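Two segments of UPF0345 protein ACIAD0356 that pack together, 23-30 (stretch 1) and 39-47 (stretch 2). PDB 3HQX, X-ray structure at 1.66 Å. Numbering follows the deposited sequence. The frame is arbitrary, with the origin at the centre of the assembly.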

# COMPACT_ATOMS: atom_id res chain seq x y z
N GLY A 23 -3.79 6.50 11.62
CA GLY A 23 -3.52 7.84 11.09
C GLY A 23 -2.51 7.80 9.95
O GLY A 23 -1.75 8.76 9.79
N GLY A 24 -2.49 6.67 9.22
CA GLY A 24 -1.65 6.44 8.07
C GLY A 24 -0.38 5.64 8.32
O GLY A 24 0.53 5.60 7.47
N LEU A 25 -0.27 5.03 9.49
CA LEU A 25 0.91 4.18 9.74
C LEU A 25 0.77 2.73 9.28
O LEU A 25 1.80 2.06 9.17
CB LEU A 25 1.28 4.16 11.22
CG LEU A 25 1.74 5.50 11.74
CD1 LEU A 25 1.89 5.39 13.24
CD2 LEU A 25 3.05 5.94 11.06
N CYS A 26 -0.42 2.27 9.00
CA CYS A 26 -0.59 0.93 8.37
C CYS A 26 -1.48 1.06 7.15
O CYS A 26 -2.59 1.58 7.25
CB CYS A 26 -1.19 -0.05 9.35
SG CYS A 26 -1.35 -1.72 8.69
N ILE A 27 -0.97 0.62 5.99
CA ILE A 27 -1.66 0.71 4.71
C ILE A 27 -1.62 -0.69 4.02
O ILE A 27 -0.56 -1.24 3.86
CB ILE A 27 -0.98 1.71 3.80
CG1 ILE A 27 -0.79 3.10 4.46
CG2 ILE A 27 -1.74 1.83 2.44
CD1 ILE A 27 0.61 3.29 5.25
N SER A 28 -2.78 -1.22 3.68
CA SER A 28 -2.81 -2.57 3.12
C SER A 28 -3.86 -2.72 2.03
O SER A 28 -4.79 -1.90 1.94
CB SER A 28 -2.98 -3.60 4.20
OG SER A 28 -4.25 -3.56 4.81
N HIS A 29 -3.72 -3.77 1.26
CA HIS A 29 -4.73 -4.21 0.28
C HIS A 29 -5.01 -5.70 0.45
O HIS A 29 -4.15 -6.46 0.91
CB HIS A 29 -4.25 -3.99 -1.13
CG HIS A 29 -4.14 -2.53 -1.51
ND1 HIS A 29 -3.03 -1.79 -1.18
CD2 HIS A 29 -4.95 -1.71 -2.22
CE1 HIS A 29 -3.18 -0.55 -1.66
NE2 HIS A 29 -4.34 -0.47 -2.29
N THR A 30 -6.23 -6.05 0.08
CA THR A 30 -6.67 -7.43 0.07
C THR A 30 -6.29 -8.07 -1.23
O THR A 30 -6.56 -7.55 -2.29
CB THR A 30 -8.17 -7.52 0.23
OG1 THR A 30 -8.50 -6.94 1.51
CG2 THR A 30 -8.65 -8.97 0.19
N LYS A 39 -5.45 -12.97 1.52
CA LYS A 39 -4.31 -12.48 2.30
C LYS A 39 -4.35 -10.96 2.25
O LYS A 39 -5.09 -10.40 1.45
CB LYS A 39 -2.98 -12.96 1.72
CG LYS A 39 -2.83 -14.50 1.75
CD LYS A 39 -1.50 -14.95 1.19
CE LYS A 39 -1.47 -16.44 0.91
NZ LYS A 39 -1.87 -17.31 2.13
N THR A 40 -3.65 -10.34 3.17
CA THR A 40 -3.46 -8.87 3.17
C THR A 40 -2.00 -8.64 2.83
O THR A 40 -1.12 -9.31 3.39
CB THR A 40 -3.72 -8.35 4.58
OG1 THR A 40 -5.11 -8.66 4.89
CG2 THR A 40 -3.60 -6.90 4.64
N LEU A 41 -1.76 -7.74 1.90
CA LEU A 41 -0.42 -7.23 1.55
C LEU A 41 -0.29 -5.83 2.10
O LEU A 41 -1.03 -4.96 1.72
CB LEU A 41 -0.24 -7.24 0.02
CG LEU A 41 1.09 -6.72 -0.52
CD1 LEU A 41 2.36 -7.45 0.04
CD2 LEU A 41 1.08 -6.79 -2.06
N GLY A 42 0.61 -5.63 3.04
CA GLY A 42 0.60 -4.34 3.75
C GLY A 42 1.96 -3.76 4.07
O GLY A 42 2.99 -4.43 3.88
N VAL A 43 1.91 -2.51 4.53
CA VAL A 43 3.07 -1.74 4.92
C VAL A 43 2.74 -1.13 6.29
O VAL A 43 1.63 -0.62 6.51
CB VAL A 43 3.39 -0.65 3.89
CG1 VAL A 43 4.48 0.31 4.44
CG2 VAL A 43 3.80 -1.30 2.53
N ILE A 44 3.70 -1.20 7.17
CA ILE A 44 3.68 -0.44 8.43
C ILE A 44 4.85 0.53 8.33
O ILE A 44 6.00 0.13 8.06
CB ILE A 44 3.83 -1.31 9.67
CG1 ILE A 44 2.61 -2.21 9.82
CG2 ILE A 44 3.94 -0.40 10.96
CD1 ILE A 44 2.67 -3.19 10.93
N LEU A 45 4.56 1.81 8.58
CA LEU A 45 5.56 2.84 8.58
C LEU A 45 6.12 3.04 9.98
O LEU A 45 5.53 2.60 10.93
CB LEU A 45 4.92 4.11 8.08
CG LEU A 45 4.39 4.15 6.66
CD1 LEU A 45 3.75 5.49 6.40
CD2 LEU A 45 5.53 3.92 5.70
N PRO A 46 7.28 3.69 10.10
CA PRO A 46 7.94 3.82 11.40
C PRO A 46 7.01 4.37 12.47
O PRO A 46 6.26 5.33 12.25
CB PRO A 46 9.13 4.74 11.09
CG PRO A 46 9.42 4.45 9.71
CD PRO A 46 8.11 4.22 9.02
N THR A 47 7.02 3.71 13.63
CA THR A 47 6.04 3.94 14.68
C THR A 47 6.77 4.63 15.85
O THR A 47 7.99 4.49 15.97
CB THR A 47 5.47 2.59 15.24
OG1 THR A 47 6.56 1.75 15.66
CG2 THR A 47 4.65 1.82 14.25
O HOH W 1 -0.83 -2.72 -0.03

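Strands 26-30 and 39-44 run antiparallel: their N-to-C directions differ by 158°, their axes approach to 4.6 Å, and the two stretches together bury 549 Å². Stretch 2 enters at Lys-39, whose CA-to-CB bond points away, so the residue meets stretch 1 through its backbone, with O 3.6 Å from Thr-30 CA. Thr-40 forms a non-hydrogen-bonded pair with Thr-30 (CA to CA 4.7 Å). Its methyl CG2 comes within 3.4 Å of Ser-28 CB, a diagonal contact on the face shared by Cys-26, Ser-28, Thr-30, Thr-40 and Ile-44.

Leu-41 pairs with His-29 through two hydrogen bonds, Leu-41 N to His-29 O (2.9 Å, 164°) and His-29 N to Leu-41 O (3.0 Å, 166°). A water reinforces the pair, donating to Leu-41 O at 2.8 Å and lying 2.7 Å from His-29 ND1.

At Gly-42 the chains draw closest in CA register, 3.9 Å to Ser-28 CA. An ideal CB on Gly-42 would sit 3.1 Å from Ser-28 CB, a tight fit, so the absent side chain suits this close pairing. Val-43 restores the hydrogen-bonded spacing: its N donates to Ile-27 O and its O accepts from Ile-27 N, both at 2.9 Å, with angles of 153° and 166°. Its branched side chain is buried on the face of Ile-27, His-29 and Leu-41.

Ile-44 lies across from Cys-26, where CG1 meets SG at 4.1 Å in an apolar contact; its CA also approaches Leu-25 O at 3.2 Å, a CA-H...O contact. Beyond the strand, Leu-45 N donates to Leu-25 O (2.8 Å, 166°). Its buried side chain points toward stretch 1, placing CD1 4.0 Å from Ile-27 CD1 and CB 4.0 Å from Leu-25 CD2. Leu-25 CD2 also reaches Pro-46 O at 3.5 Å.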